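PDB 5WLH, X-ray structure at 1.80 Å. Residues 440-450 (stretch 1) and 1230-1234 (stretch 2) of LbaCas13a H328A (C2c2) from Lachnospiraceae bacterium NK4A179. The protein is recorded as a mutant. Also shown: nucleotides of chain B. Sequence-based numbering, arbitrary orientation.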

ATOM      1  N   LEU A 440     -14.539 -17.393  10.271  1.00 17.40           N
ATOM      2  CA  LEU A 440     -15.654 -16.896  11.067  1.00 21.24           C
ATOM      3  C   LEU A 440     -15.171 -15.906  12.112  1.00 20.26           C
ATOM      4  O   LEU A 440     -15.810 -14.875  12.349  1.00 20.80           O
ATOM      5  CB  LEU A 440     -16.368 -18.063  11.752  1.00 22.11           C
ATOM      6  CG  LEU A 440     -17.063 -19.037  10.807  1.00 24.16           C
ATOM      7  CD1 LEU A 440     -17.932 -20.007  11.606  1.00 23.93           C
ATOM      8  CD2 LEU A 440     -17.894 -18.312   9.770  1.00 24.94           C
ATOM      9  N   ILE A 441     -14.069 -16.231  12.776  1.00 19.22           N
ATOM     10  CA  ILE A 441     -13.517 -15.316  13.765  1.00 19.33           C
ATOM     11  C   ILE A 441     -13.054 -14.034  13.082  1.00 19.59           C
ATOM     12  O   ILE A 441     -13.256 -12.929  13.597  1.00 19.75           O
ATOM     13  CB  ILE A 441     -12.390 -16.019  14.534  1.00 18.91           C
ATOM     14  CG1 ILE A 441     -12.989 -17.157  15.380  1.00 17.87           C
ATOM     15  CG2 ILE A 441     -11.651 -15.051  15.426  1.00 22.82           C
ATOM     16  CD1 ILE A 441     -11.919 -18.067  15.952  1.00 22.88           C
ATOM     17  N   ASN A 442     -12.485 -14.163  11.883  1.00 18.67           N
ATOM     18  CA  ASN A 442     -12.109 -12.988  11.102  1.00 20.68           C
ATOM     19  C   ASN A 442     -13.302 -12.072  10.891  1.00 19.73           C
ATOM     20  O   ASN A 442     -13.208 -10.847  11.042  1.00 17.82           O
ATOM     21  CB  ASN A 442     -11.557 -13.419   9.751  1.00 15.88           C
ATOM     22  CG  ASN A 442     -11.137 -12.234   8.901  1.00 14.44           C
ATOM     23  OD1 ASN A 442     -10.065 -11.698   9.105  1.00 21.69           O
ATOM     24  ND2 ASN A 442     -11.986 -11.832   7.947  1.00 17.11           N
ATOM     25  N   TYR A 443     -14.440 -12.660  10.520  1.00 16.88           N
ATOM     26  CA  TYR A 443     -15.611 -11.859  10.213  1.00 16.45           C
ATOM     27  C   TYR A 443     -16.065 -11.078  11.437  1.00 18.61           C
ATOM     28  O   TYR A 443     -16.371  -9.887  11.341  1.00 20.85           O
ATOM     29  CB  TYR A 443     -16.724 -12.766   9.687  1.00 19.94           C
ATOM     30  CG  TYR A 443     -17.865 -12.008   9.065  1.00 18.31           C
ATOM     31  CD1 TYR A 443     -17.761 -11.479   7.785  1.00 19.67           C
ATOM     32  CD2 TYR A 443     -19.046 -11.805   9.770  1.00 20.49           C
ATOM     33  CE1 TYR A 443     -18.808 -10.765   7.222  1.00 24.38           C
ATOM     34  CE2 TYR A 443     -20.095 -11.099   9.207  1.00 21.47           C
ATOM     35  CZ  TYR A 443     -19.976 -10.590   7.940  1.00 21.36           C
ATOM     36  OH  TYR A 443     -21.039  -9.901   7.395  1.00 22.87           O
ATOM     37  N   ILE A 444     -16.091 -11.730  12.603  1.00 17.28           N
ATOM     38  CA  ILE A 444     -16.400 -11.023  13.843  1.00 20.26           C
ATOM     39  C   ILE A 444     -15.382  -9.915  14.093  1.00 20.83           C
ATOM     40  O   ILE A 444     -15.742  -8.791  14.445  1.00 18.84           O
ATOM     41  CB  ILE A 444     -16.445 -12.009  15.022  1.00 16.28           C
ATOM     42  CG1 ILE A 444     -17.436 -13.140  14.734  1.00 18.14           C
ATOM     43  CG2 ILE A 444     -16.829 -11.276  16.312  1.00 19.46           C
ATOM     44  CD1 ILE A 444     -17.256 -14.278  15.765  1.00 19.03           C
ATOM     45  N   SER A 445     -14.093 -10.225  13.922  1.00 18.37           N
ATOM     46  CA  SER A 445     -13.052  -9.229  14.149  1.00 21.19           C
ATOM     47  C   SER A 445     -13.280  -7.985  13.296  1.00 19.62           C
ATOM     48  O   SER A 445     -13.327  -6.858  13.810  1.00 17.95           O
ATOM     49  CB  SER A 445     -11.687  -9.840  13.848  1.00 20.87           C
ATOM     50  OG  SER A 445     -10.667  -8.872  13.986  1.00 20.23           O
ATOM     51  N   ILE A 446     -13.472  -8.173  11.992  1.00 17.22           N
ATOM     52  CA  ILE A 446     -13.529  -7.005  11.119  1.00 15.84           C
ATOM     53  C   ILE A 446     -14.800  -6.208  11.352  1.00 18.58           C
ATOM     54  O   ILE A 446     -14.829  -4.988  11.110  1.00 19.77           O
ATOM     55  CB  ILE A 446     -13.391  -7.427   9.639  1.00 16.56           C
ATOM     56  CG1 ILE A 446     -14.594  -8.261   9.194  1.00 20.60           C
ATOM     57  CG2 ILE A 446     -12.032  -8.125   9.422  1.00 19.44           C
ATOM     58  CD1 ILE A 446     -14.568  -8.637   7.674  1.00 23.02           C
ATOM     59  N   LYS A 447     -15.866  -6.857  11.843  1.00 17.97           N
ATOM     60  CA  LYS A 447     -17.078  -6.098  12.135  1.00 18.76           C
ATOM     61  C   LYS A 447     -16.916  -5.243  13.392  1.00 21.63           C
ATOM     62  O   LYS A 447     -17.381  -4.101  13.430  1.00 19.71           O
ATOM     63  CB  LYS A 447     -18.277  -7.038  12.259  1.00 17.21           C
ATOM     64  CG  LYS A 447     -18.650  -7.702  10.934  1.00 18.62           C
ATOM     65  CD  LYS A 447     -18.835  -6.669   9.822  1.00 20.04           C
ATOM     66  CE  LYS A 447     -19.175  -7.347   8.497  1.00 19.63           C
ATOM     67  NZ  LYS A 447     -19.350  -6.380   7.362  1.00 21.98           N
ATOM     68  N   TYR A 448     -16.287  -5.769  14.448  1.00 15.72           N
ATOM     69  CA  TYR A 448     -16.042  -4.886  15.589  1.00 17.34           C
ATOM     70  C   TYR A 448     -15.123  -3.742  15.188  1.00 16.38           C
ATOM     71  O   TYR A 448     -15.337  -2.592  15.576  1.00 16.65           O
ATOM     72  CB  TYR A 448     -15.427  -5.658  16.749  1.00 17.52           C
ATOM     73  CG  TYR A 448     -16.423  -6.439  17.550  1.00 17.86           C
ATOM     74  CD1 TYR A 448     -17.530  -5.822  18.129  1.00 18.73           C
ATOM     75  CD2 TYR A 448     -16.240  -7.796  17.764  1.00 15.94           C
ATOM     76  CE1 TYR A 448     -18.452  -6.557  18.879  1.00 19.14           C
ATOM     77  CE2 TYR A 448     -17.153  -8.529  18.496  1.00 20.56           C
ATOM     78  CZ  TYR A 448     -18.244  -7.906  19.061  1.00 20.18           C
ATOM     79  OH  TYR A 448     -19.123  -8.658  19.820  1.00 21.95           O
ATOM     80  N   ILE A 449     -14.099  -4.041  14.398  1.00 18.51           N
ATOM     81  CA  ILE A 449     -13.212  -2.986  13.919  1.00 18.43           C
ATOM     82  C   ILE A 449     -14.000  -1.963  13.111  1.00 18.68           C
ATOM     83  O   ILE A 449     -13.826  -0.752  13.291  1.00 18.76           O
ATOM     84  CB  ILE A 449     -12.049  -3.604  13.111  1.00 17.87           C
ATOM     85  CG1 ILE A 449     -11.093  -4.329  14.076  1.00 18.10           C
ATOM     86  CG2 ILE A 449     -11.258  -2.547  12.402  1.00 18.19           C
ATOM     87  CD1 ILE A 449     -10.196  -5.340  13.409  1.00 20.27           C
ATOM     88  N   ALA A 450     -14.904  -2.427  12.237  1.00 15.01           N
ATOM     89  CA  ALA A 450     -15.682  -1.497  11.421  1.00 16.91           C
ATOM     90  C   ALA A 450     -16.559  -0.620  12.294  1.00 17.87           C
ATOM     91  O   ALA A 450     -16.705   0.574  12.032  1.00 16.45           O
ATOM     92  CB  ALA A 450     -16.533  -2.245  10.404  1.00 16.70           C
ATOM     93  N   LEU A1230     -10.417  -9.764  22.911  1.00 20.86           N
ATOM     94  CA  LEU A1230      -9.250  -9.863  22.038  1.00 19.94           C
ATOM     95  C   LEU A1230      -8.975 -11.280  21.551  1.00 24.11           C
ATOM     96  O   LEU A1230      -8.153 -11.442  20.645  1.00 24.65           O
ATOM     97  CB  LEU A1230      -7.998  -9.324  22.732  1.00 19.41           C
ATOM     98  CG  LEU A1230      -7.940  -7.806  22.900  1.00 20.97           C
ATOM     99  CD1 LEU A1230      -6.549  -7.396  23.322  1.00 21.43           C
ATOM    100  CD2 LEU A1230      -8.398  -7.090  21.617  1.00 24.70           C
ATOM    101  N   GLU A1231      -9.651 -12.295  22.105  1.00 22.61           N
ATOM    102  CA  GLU A1231      -9.589 -13.631  21.513  1.00 22.28           C
ATOM    103  C   GLU A1231     -10.069 -13.654  20.054  1.00 18.85           C
ATOM    104  O   GLU A1231      -9.677 -14.553  19.301  1.00 21.18           O
ATOM    105  CB  GLU A1231     -10.408 -14.606  22.361  1.00 24.14           C
ATOM    106  CG  GLU A1231     -11.927 -14.430  22.255  1.00 22.67           C
ATOM    107  CD  GLU A1231     -12.478 -13.353  23.181  1.00 21.98           C
ATOM    108  OE1 GLU A1231     -11.715 -12.813  24.018  1.00 23.78           O
ATOM    109  OE2 GLU A1231     -13.680 -13.047  23.051  1.00 22.95           O
ATOM    110  N   ILE A1232     -10.918 -12.697  19.658  1.00 21.01           N
ATOM    111  CA  ILE A1232     -11.373 -12.541  18.278  1.00 18.05           C
ATOM    112  C   ILE A1232     -10.300 -11.878  17.435  1.00 21.79           C
ATOM    113  O   ILE A1232     -10.110 -12.213  16.259  1.00 19.33           O
ATOM    114  CB  ILE A1232     -12.678 -11.718  18.272  1.00 19.57           C
ATOM    115  CG1 ILE A1232     -13.760 -12.451  19.063  1.00 22.99           C
ATOM    116  CG2 ILE A1232     -13.154 -11.387  16.868  1.00 17.42           C
ATOM    117  CD1 ILE A1232     -14.179 -13.739  18.417  1.00 22.57           C
ATOM    118  N   PHE A1233      -9.606 -10.908  18.019  1.00 17.73           N
ATOM    119  CA  PHE A1233      -8.594 -10.126  17.326  1.00 19.30           C
ATOM    120  C   PHE A1233      -7.282 -10.879  17.131  1.00 21.53           C
ATOM    121  O   PHE A1233      -6.584 -10.678  16.120  1.00 20.73           O
ATOM    122  CB  PHE A1233      -8.370  -8.852  18.143  1.00 19.89           C
ATOM    123  CG  PHE A1233      -7.573  -7.812  17.449  1.00 18.74           C
ATOM    124  CD1 PHE A1233      -8.195  -6.881  16.638  1.00 20.26           C
ATOM    125  CD2 PHE A1233      -6.212  -7.720  17.659  1.00 22.17           C
ATOM    126  CE1 PHE A1233      -7.449  -5.889  16.010  1.00 19.60           C
ATOM    127  CE2 PHE A1233      -5.457  -6.721  17.035  1.00 21.74           C
ATOM    128  CZ  PHE A1233      -6.088  -5.818  16.208  1.00 20.81           C
ATOM    129  N   GLU A1234      -6.927 -11.758  18.060  1.00 19.27           N
ATOM    130  CA  GLU A1234      -5.585 -12.323  18.086  1.00 17.95           C
ATOM    131  C   GLU A1234      -5.631 -13.624  18.872  1.00 22.82           C
ATOM    132  O   GLU A1234      -6.665 -14.002  19.420  1.00 25.27           O
ATOM    133  CB  GLU A1234      -4.599 -11.334  18.720  1.00 23.99           C
ATOM    134  CG  GLU A1234      -4.848 -11.158  20.228  1.00 23.76           C
ATOM    135  CD  GLU A1234      -3.994 -10.077  20.868  1.00 31.17           C
ATOM    136  OE1 GLU A1234      -3.935 -10.025  22.119  1.00 32.10           O
ATOM    137  OE2 GLU A1234      -3.375  -9.289  20.129  1.00 34.65           O
TER
ATOM    138  P     G B   2      -4.058 -24.400  21.862  1.00 76.10           P
ATOM    139  OP1   G B   2      -3.307 -25.665  21.614  1.00 76.72           O
ATOM    140  OP2   G B   2      -3.533 -23.413  22.840  1.00 76.92           O
ATOM    141  O5'   G B   2      -4.290 -23.653  20.468  1.00 65.02           O
ATOM    142  C5'   G B   2      -5.022 -24.279  19.417  1.00 52.58           C
ATOM    143  C4'   G B   2      -5.345 -23.339  18.277  1.00 41.82           C
ATOM    144  O4'   G B   2      -6.245 -22.285  18.725  1.00 35.50           O
ATOM    145  C3'   G B   2      -4.157 -22.627  17.633  1.00 40.48           C
ATOM    146  O3'   G B   2      -4.458 -22.430  16.259  1.00 36.54           O
ATOM    147  C2'   G B   2      -4.175 -21.271  18.321  1.00 42.53           C
ATOM    148  O2'   G B   2      -3.511 -20.238  17.624  1.00 45.94           O
ATOM    149  C1'   G B   2      -5.673 -21.022  18.423  1.00 34.70           C
ATOM    150  N9    G B   2      -6.029 -20.080  19.476  1.00 33.59           N
ATOM    151  C8    G B   2      -5.723 -20.249  20.805  1.00 33.92           C
ATOM    152  N7    G B   2      -6.144 -19.261  21.537  1.00 30.89           N
ATOM    153  C5    G B   2      -6.741 -18.392  20.631  1.00 26.66           C
ATOM    154  C6    G B   2      -7.379 -17.142  20.881  1.00 31.12           C
ATOM    155  O6    G B   2      -7.510 -16.569  21.963  1.00 37.32           O
ATOM    156  N1    G B   2      -7.885 -16.567  19.725  1.00 29.49           N
ATOM    157  C2    G B   2      -7.776 -17.113  18.471  1.00 29.12           C
ATOM    158  N2    G B   2      -8.342 -16.381  17.484  1.00 27.66           N
ATOM    159  N3    G B   2      -7.177 -18.290  18.221  1.00 30.49           N
ATOM    160  C4    G B   2      -6.693 -18.876  19.350  1.00 30.56           C
ATOM    161  P     C B  11     -19.632  -8.399   4.154  1.00 20.79           P
ATOM    162  OP1   C B  11     -20.379  -8.324   5.415  1.00 20.52           O
ATOM    163  OP2   C B  11     -19.768  -9.602   3.282  1.00 21.22           O
ATOM    164  O5'   C B  11     -20.038  -7.189   3.235  1.00 19.55           O
ATOM    165  C5'   C B  11     -20.335  -5.921   3.795  1.00 19.29           C
ATOM    166  C4'   C B  11     -20.823  -4.987   2.733  1.00 20.27           C
ATOM    167  O4'   C B  11     -19.810  -4.812   1.710  1.00 21.75           O
ATOM    168  C3'   C B  11     -22.025  -5.470   1.947  1.00 20.98           C
ATOM    169  O3'   C B  11     -23.222  -5.310   2.647  1.00 20.67           O
ATOM    170  C2'   C B  11     -21.938  -4.619   0.698  1.00 18.49           C
ATOM    171  O2'   C B  11     -22.252  -3.274   1.029  1.00 21.90           O
ATOM    172  C1'   C B  11     -20.439  -4.666   0.446  1.00 19.60           C
ATOM    173  N1    C B  11     -20.030  -5.799  -0.410  1.00 21.23           N
ATOM    174  C2    C B  11     -20.167  -5.670  -1.788  1.00 20.95           C
ATOM    175  O2    C B  11     -20.681  -4.627  -2.248  1.00 22.96           O
ATOM    176  N3    C B  11     -19.749  -6.677  -2.574  1.00 19.76           N
ATOM    177  C4    C B  11     -19.206  -7.776  -2.032  1.00 19.94           C
ATOM    178  N4    C B  11     -18.804  -8.758  -2.847  1.00 22.46           N
ATOM    179  C5    C B  11     -19.054  -7.929  -0.620  1.00 19.55           C
ATOM    180  C6    C B  11     -19.477  -6.920   0.146  1.00 21.30           C
ATOM    181  P     C B  10     -14.398 -11.763   3.044  1.00 19.88           P
ATOM    182  OP1   C B  10     -14.737 -12.676   4.181  1.00 20.25           O
ATOM    183  OP2   C B  10     -14.609 -12.113   1.606  1.00 20.06           O
ATOM    184  O5'   C B  10     -15.257 -10.430   3.186  1.00 16.99           O
ATOM    185  C5'   C B  10     -15.227  -9.635   4.360  1.00 20.97           C
ATOM    186  C4'   C B  10     -15.704  -8.236   4.061  1.00 21.13           C
ATOM    187  O4'   C B  10     -14.865  -7.659   3.031  1.00 20.62           O
ATOM    188  C3'   C B  10     -17.112  -8.117   3.489  1.00 19.29           C
ATOM    189  O3'   C B  10     -18.095  -8.136   4.505  1.00 20.09           O
ATOM    190  C2'   C B  10     -17.042  -6.794   2.729  1.00 18.92           C
ATOM    191  O2'   C B  10     -17.065  -5.699   3.641  1.00 19.74           O
ATOM    192  C1'   C B  10     -15.634  -6.867   2.161  1.00 18.84           C
ATOM    193  N1    C B  10     -15.597  -7.471   0.811  1.00 18.61           N
ATOM    194  C2    C B  10     -15.947  -6.645  -0.259  1.00 20.27           C
ATOM    195  O2    C B  10     -16.287  -5.459  -0.033  1.00 21.30           O
ATOM    196  N3    C B  10     -15.898  -7.152  -1.505  1.00 20.87           N
ATOM    197  C4    C B  10     -15.535  -8.425  -1.690  1.00 19.91           C
ATOM    198  N4    C B  10     -15.498  -8.887  -2.942  1.00 16.80           N
ATOM    199  C5    C B  10     -15.174  -9.295  -0.610  1.00 21.54           C
ATOM    200  C6    C B  10     -15.224  -8.785   0.622  1.00 19.78           C

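Ile1232 is the centre of this contact. Of the 301 Å² buried between the two stretches, counting both sides, 114 Å² belongs to this one residue, more than to any other. Its CA-to-CB bond runs sideways to the helix of 440-450, yet its branches spread over three residues of that helix. CG2 of Ile1232 lies 3.7 Å from CG2 of Ile444 and 3.7 Å from CB of Ser445, while CD1 of Ile1232 reaches to 4.1 Å from CG2 of Ile441. Chi1 and chi2 are both m; Ile1232 CD1 lies 4.1 Å from Ile444 CD1 as well, and Ile1232 CG2 is 4.2 Å from Ile441 CG2, so both ends of the side chain pack against both isoleucines.

The spacing of the partners follows from the helix. Ser445 N donates to Ile441 O at 2.8 Å, and Tyr448 N to Ile444 O at 3.1 Å, so residues three and four apart are brought onto one side, and Ile441, Ile444, Ser445 and Ile449 all meet the second stretch. The same backbone bond bears on the reading of a close approach: Ser445 N is 3.3 Å from Ile1232 CG2, but its hydrogen is already committed to Ile441 O, and a methyl group offers no acceptor. Likewise, Ile441 CG2 sits 3.3 Å from Ile1232 O, a tight van der Waals contact. No hydrogen bond crosses between the stretches; the association rests on packing.

Next to this centre, Phe1233 extends the apolar surface along the helix. The nearest CA atoms of the two stretches are here, Ser445 CA and Phe1233 CA, 5.5 Å apart. The CA-to-CB bond of Phe1233 points sideways, but the end of its side chain comes nearer, and Ile449 CD1 meets the ring at its edge, near the ring plane, 3.8 Å from Phe1233 CE1. Ser445 OG lies 4.1 Å from Phe1233 CD1 in an oblique position. That distance is mere proximity, and the hydroxyl is satisfied by a hydrogen bond elsewhere in the structure.

At the polar edge, the contact gives way to RNA. Glu1231 touches the helix only marginally, its carbonyl O being 4.4 Å from Ile441 CG2. That oxygen instead accepts two hydrogen bonds from the guanine of G2: N1 of G2 to Glu1231 O at 2.7 Å, with an angle of 151° at the hydrogen, and N2 of G2 to Glu1231 O at 2.9 Å, with 140°. One backbone acceptor thus serves two neighbouring donors on the base edge.

Some residues of the helix that are turned away from the second stretch, or beyond its reach, meet other nucleotides. Tyr443 OH donates to OP1 of C11 at 2.6 Å, and Lys447 NZ donates to the same OP1 at 2.9 Å; being one turn apart, the two side chains converge on a single phosphate oxygen. Ile446 adds an apolar touch, its CD1 lying 3.5 Å from C5' of C10. The helix therefore packs through one side against Ile1232 and Phe1233 while other side chains engage the RNA backbone.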